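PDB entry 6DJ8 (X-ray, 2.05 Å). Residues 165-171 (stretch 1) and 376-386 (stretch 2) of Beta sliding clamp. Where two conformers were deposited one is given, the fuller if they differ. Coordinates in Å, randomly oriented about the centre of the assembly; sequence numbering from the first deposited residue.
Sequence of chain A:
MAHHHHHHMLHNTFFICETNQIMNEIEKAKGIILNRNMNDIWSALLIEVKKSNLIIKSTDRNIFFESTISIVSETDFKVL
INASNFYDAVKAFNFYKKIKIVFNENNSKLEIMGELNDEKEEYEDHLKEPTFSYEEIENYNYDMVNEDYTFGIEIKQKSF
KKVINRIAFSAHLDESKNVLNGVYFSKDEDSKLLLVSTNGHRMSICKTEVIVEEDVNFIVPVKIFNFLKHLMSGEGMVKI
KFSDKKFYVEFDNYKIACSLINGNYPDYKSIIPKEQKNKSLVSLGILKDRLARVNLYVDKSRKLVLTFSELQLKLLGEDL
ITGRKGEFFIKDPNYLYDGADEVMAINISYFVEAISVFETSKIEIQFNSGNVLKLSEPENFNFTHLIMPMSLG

Stretch 1 (165-171) NRIAFSA
Stretch 2 376-386: SEPENFNFTHL

A buried arginine poses a standard problem in protein packing: its charge must be neutralised while its aliphatic stem is accommodated by nonpolar surface. The contact between residues 165-171 and 376-386 of the beta sliding clamp is a compact worked example. At least 211 residues separate any two touching partners in sequence, yet the segments bury 307 Å² between them, and Arg166 contributes the largest share.

The first segment enters as the continuation of a helix, with Asn165 to Ile167 helical and Ala168 to Ser170 keeping helical phi/psi without the regular bonds. The chain is instead held by Ser170 N to Ile167 O at 3.1 Å and Ala171 N to Ala168 O at 3.2 Å, and Ala171 then turns to extended values (-66/152). The second segment makes a type II beta turn from Glu377 to Asn380, with Pro378 at -59/138, Glu379 at 69/2 and Asn380 N bonded to Glu377 O at 3.2 Å. It later runs as a strand through Phe383 to Leu386. The backbones are closest in register at Arg166 and Phe383, whose CA atoms lie 7.9 Å apart, a spacing that leaves room for side chains between them.

Arg166 points its CA-to-CB bond toward the second segment. Its chi1 is m (-83°), chi2 lies between wells at 149°, chi3 is t (-170°) and chi4 is -119°. This extended course carries the stem across Phe383 and delivers the guanidinium to Glu377. The Phe383 ring, with chi1 t (177°) and chi2 49°, offers one face to the stem: Arg166 CG stands 3.9 Å from the ring centroid, only 12° off the normal, in a CH-pi contact. Farther out, Arg166 NH1 approaches Phe383 CD2 to 3.3 Å, obliquely.

Glu377 meets the guanidinium with chi1 m (-74°), chi2 t (171°) and chi3 -28°, so that both carboxylate oxygens are engaged. Arg166 NH1 donates to Glu377 OE1 at 2.9 Å (161°), and Arg166 NH2 to Glu377 OE2 at 2.7 Å (147°), giving a two-pronged salt bridge. The turn helps hold the carboxylate in place: Asn380, chi1 t (-173°) and chi2 -5°, donates from ND2 to Glu377 OE1 at 2.8 Å (163°), while its OD1 accepts from Asn382 N at 2.9 Å. Arg166 NH1 and Asn380 ND2 are 3.4 Å apart but do not bond, since both are donors; they converge on the same acceptor, Glu377 OE1.

A second cluster gathers around His385, two residues along the strand from Phe383 and likewise directed toward the first segment, with chi1 t (-169°) and chi2 79°. Phe169 starts sideways, but its p rotamer (chi1 76°, chi2 -90°) brings the ring end to the histidine, with Phe169 CZ 3.5 Å from His385 CE1. The ring centroids are 5.2 Å apart and the planes inclined at 31°, an oblique pairing. Ser170, chi1 m (-77°), places OG at the imidazole edge, 3.0 Å from His385 CE1.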

# COMPACT_ATOMS: atom_id res chain seq x y z
N ASN A 165 9.35 -21.71 -3.29
CA ASN A 165 8.22 -21.25 -2.49
C ASN A 165 8.13 -22.01 -1.17
O ASN A 165 7.75 -21.44 -0.14
CB ASN A 165 6.92 -21.37 -3.30
CG ASN A 165 5.75 -20.62 -2.67
OD1 ASN A 165 5.89 -19.46 -2.28
ND2 ASN A 165 4.60 -21.27 -2.56
N ARG A 166 8.52 -23.29 -1.16
CA ARG A 166 8.44 -24.07 0.07
C ARG A 166 9.67 -23.94 0.94
O ARG A 166 9.61 -24.28 2.13
CB ARG A 166 8.20 -25.55 -0.28
CG ARG A 166 6.72 -25.80 -0.51
CD ARG A 166 6.37 -26.89 -1.51
NE ARG A 166 4.94 -26.82 -1.78
CZ ARG A 166 4.06 -27.78 -1.54
NH1 ARG A 166 4.44 -28.96 -1.07
NH2 ARG A 166 2.78 -27.57 -1.81
N ILE A 167 10.79 -23.43 0.41
CA ILE A 167 12.06 -23.42 1.13
C ILE A 167 12.45 -22.01 1.58
O ILE A 167 12.87 -21.82 2.73
CB ILE A 167 13.16 -24.04 0.25
CG1 ILE A 167 13.03 -25.57 0.24
CG2 ILE A 167 14.53 -23.66 0.78
CD1 ILE A 167 13.57 -26.23 1.49
N ALA A 168 12.28 -21.00 0.71
CA ALA A 168 12.91 -19.70 0.97
C ALA A 168 12.44 -19.08 2.29
O ALA A 168 13.26 -18.56 3.06
CB ALA A 168 12.62 -18.74 -0.19
N PHE A 169 11.13 -19.12 2.57
CA PHE A 169 10.62 -18.40 3.74
C PHE A 169 11.18 -18.92 5.06
O PHE A 169 11.19 -18.17 6.04
CB PHE A 169 9.08 -18.45 3.75
CG PHE A 169 8.52 -19.79 4.21
CD1 PHE A 169 8.26 -20.79 3.29
CD2 PHE A 169 8.24 -20.02 5.56
CE1 PHE A 169 7.73 -22.04 3.72
CE2 PHE A 169 7.70 -21.22 5.99
CZ PHE A 169 7.46 -22.25 5.06
N SER A 170 11.64 -20.17 5.11
CA SER A 170 12.14 -20.73 6.36
C SER A 170 13.56 -20.32 6.71
O SER A 170 13.98 -20.50 7.87
CB SER A 170 12.11 -22.26 6.32
OG SER A 170 10.81 -22.76 6.49
N ALA A 171 14.35 -19.84 5.75
CA ALA A 171 15.73 -19.50 6.08
C ALA A 171 15.74 -18.34 7.06
O ALA A 171 14.82 -17.53 7.10
CB ALA A 171 16.52 -19.15 4.81
N SER A 376 2.60 -31.38 6.92
CA SER A 376 2.79 -32.00 5.62
C SER A 376 1.45 -32.08 4.90
O SER A 376 0.38 -31.93 5.50
CB SER A 376 3.38 -33.40 5.77
OG SER A 376 2.59 -34.16 6.66
N GLU A 377 1.53 -32.33 3.60
CA GLU A 377 0.43 -32.58 2.68
C GLU A 377 0.19 -34.08 2.60
O GLU A 377 1.15 -34.86 2.57
CB GLU A 377 0.75 -32.03 1.29
CG GLU A 377 0.67 -30.52 1.19
CD GLU A 377 1.18 -29.96 -0.14
OE1 GLU A 377 2.06 -30.60 -0.76
OE2 GLU A 377 0.72 -28.87 -0.56
N PRO A 378 -1.08 -34.50 2.64
CA PRO A 378 -1.39 -35.92 2.41
C PRO A 378 -0.89 -36.36 1.04
O PRO A 378 -1.02 -35.63 0.05
CB PRO A 378 -2.92 -35.98 2.49
CG PRO A 378 -3.29 -34.85 3.42
CD PRO A 378 -2.30 -33.77 3.03
N GLU A 379 -0.31 -37.56 1.00
CA GLU A 379 0.23 -38.22 -0.18
C GLU A 379 1.48 -37.54 -0.72
O GLU A 379 2.02 -37.98 -1.74
CB GLU A 379 -0.81 -38.35 -1.31
N ASN A 380 1.97 -36.48 -0.08
CA ASN A 380 3.22 -35.85 -0.45
C ASN A 380 4.30 -36.23 0.56
O ASN A 380 4.25 -35.80 1.72
CB ASN A 380 3.07 -34.34 -0.53
CG ASN A 380 4.30 -33.64 -1.08
OD1 ASN A 380 5.33 -34.26 -1.32
ND2 ASN A 380 4.19 -32.32 -1.26
N PHE A 381 5.30 -36.97 0.10
CA PHE A 381 6.37 -37.41 0.98
C PHE A 381 7.66 -36.66 0.69
O PHE A 381 8.71 -37.00 1.25
CB PHE A 381 6.55 -38.93 0.86
CG PHE A 381 5.29 -39.67 1.17
CD1 PHE A 381 4.85 -39.78 2.48
CD2 PHE A 381 4.52 -40.20 0.16
CE1 PHE A 381 3.67 -40.44 2.78
CE2 PHE A 381 3.33 -40.87 0.45
CZ PHE A 381 2.91 -40.99 1.77
N ASN A 382 7.59 -35.66 -0.19
CA ASN A 382 8.71 -34.82 -0.55
C ASN A 382 8.84 -33.57 0.32
O ASN A 382 9.93 -33.00 0.39
CB ASN A 382 8.62 -34.43 -2.03
CG ASN A 382 8.83 -35.64 -2.94
OD1 ASN A 382 7.86 -36.27 -3.38
ND2 ASN A 382 10.08 -36.00 -3.19
N PHE A 383 7.76 -33.09 0.93
CA PHE A 383 7.80 -31.83 1.66
C PHE A 383 7.47 -32.06 3.13
O PHE A 383 6.45 -32.67 3.46
CB PHE A 383 6.86 -30.81 1.03
CG PHE A 383 6.79 -29.51 1.76
CD1 PHE A 383 7.95 -28.84 2.13
CD2 PHE A 383 5.57 -28.95 2.06
CE1 PHE A 383 7.88 -27.63 2.80
CE2 PHE A 383 5.49 -27.74 2.71
CZ PHE A 383 6.64 -27.07 3.09
N THR A 384 8.33 -31.54 4.00
CA THR A 384 8.09 -31.54 5.44
C THR A 384 8.40 -30.16 6.00
O THR A 384 9.42 -29.57 5.65
CB THR A 384 8.97 -32.59 6.14
OG1 THR A 384 8.59 -33.88 5.69
CG2 THR A 384 8.82 -32.52 7.64
N HIS A 385 7.51 -29.65 6.85
CA HIS A 385 7.76 -28.42 7.58
C HIS A 385 7.60 -28.68 9.08
O HIS A 385 6.59 -29.24 9.53
CB HIS A 385 6.84 -27.28 7.14
CG HIS A 385 7.26 -25.96 7.69
ND1 HIS A 385 8.29 -25.21 7.15
CD2 HIS A 385 6.82 -25.27 8.78
CE1 HIS A 385 8.44 -24.10 7.86
NE2 HIS A 385 7.55 -24.11 8.84
N LEU A 386 8.60 -28.24 9.83
CA LEU A 386 8.67 -28.44 11.27
C LEU A 386 8.63 -27.08 11.95
O LEU A 386 9.25 -26.13 11.48
CB LEU A 386 9.94 -29.18 11.66
CG LEU A 386 10.20 -30.52 10.96
CD1 LEU A 386 11.57 -31.10 11.37
CD2 LEU A 386 9.09 -31.55 11.26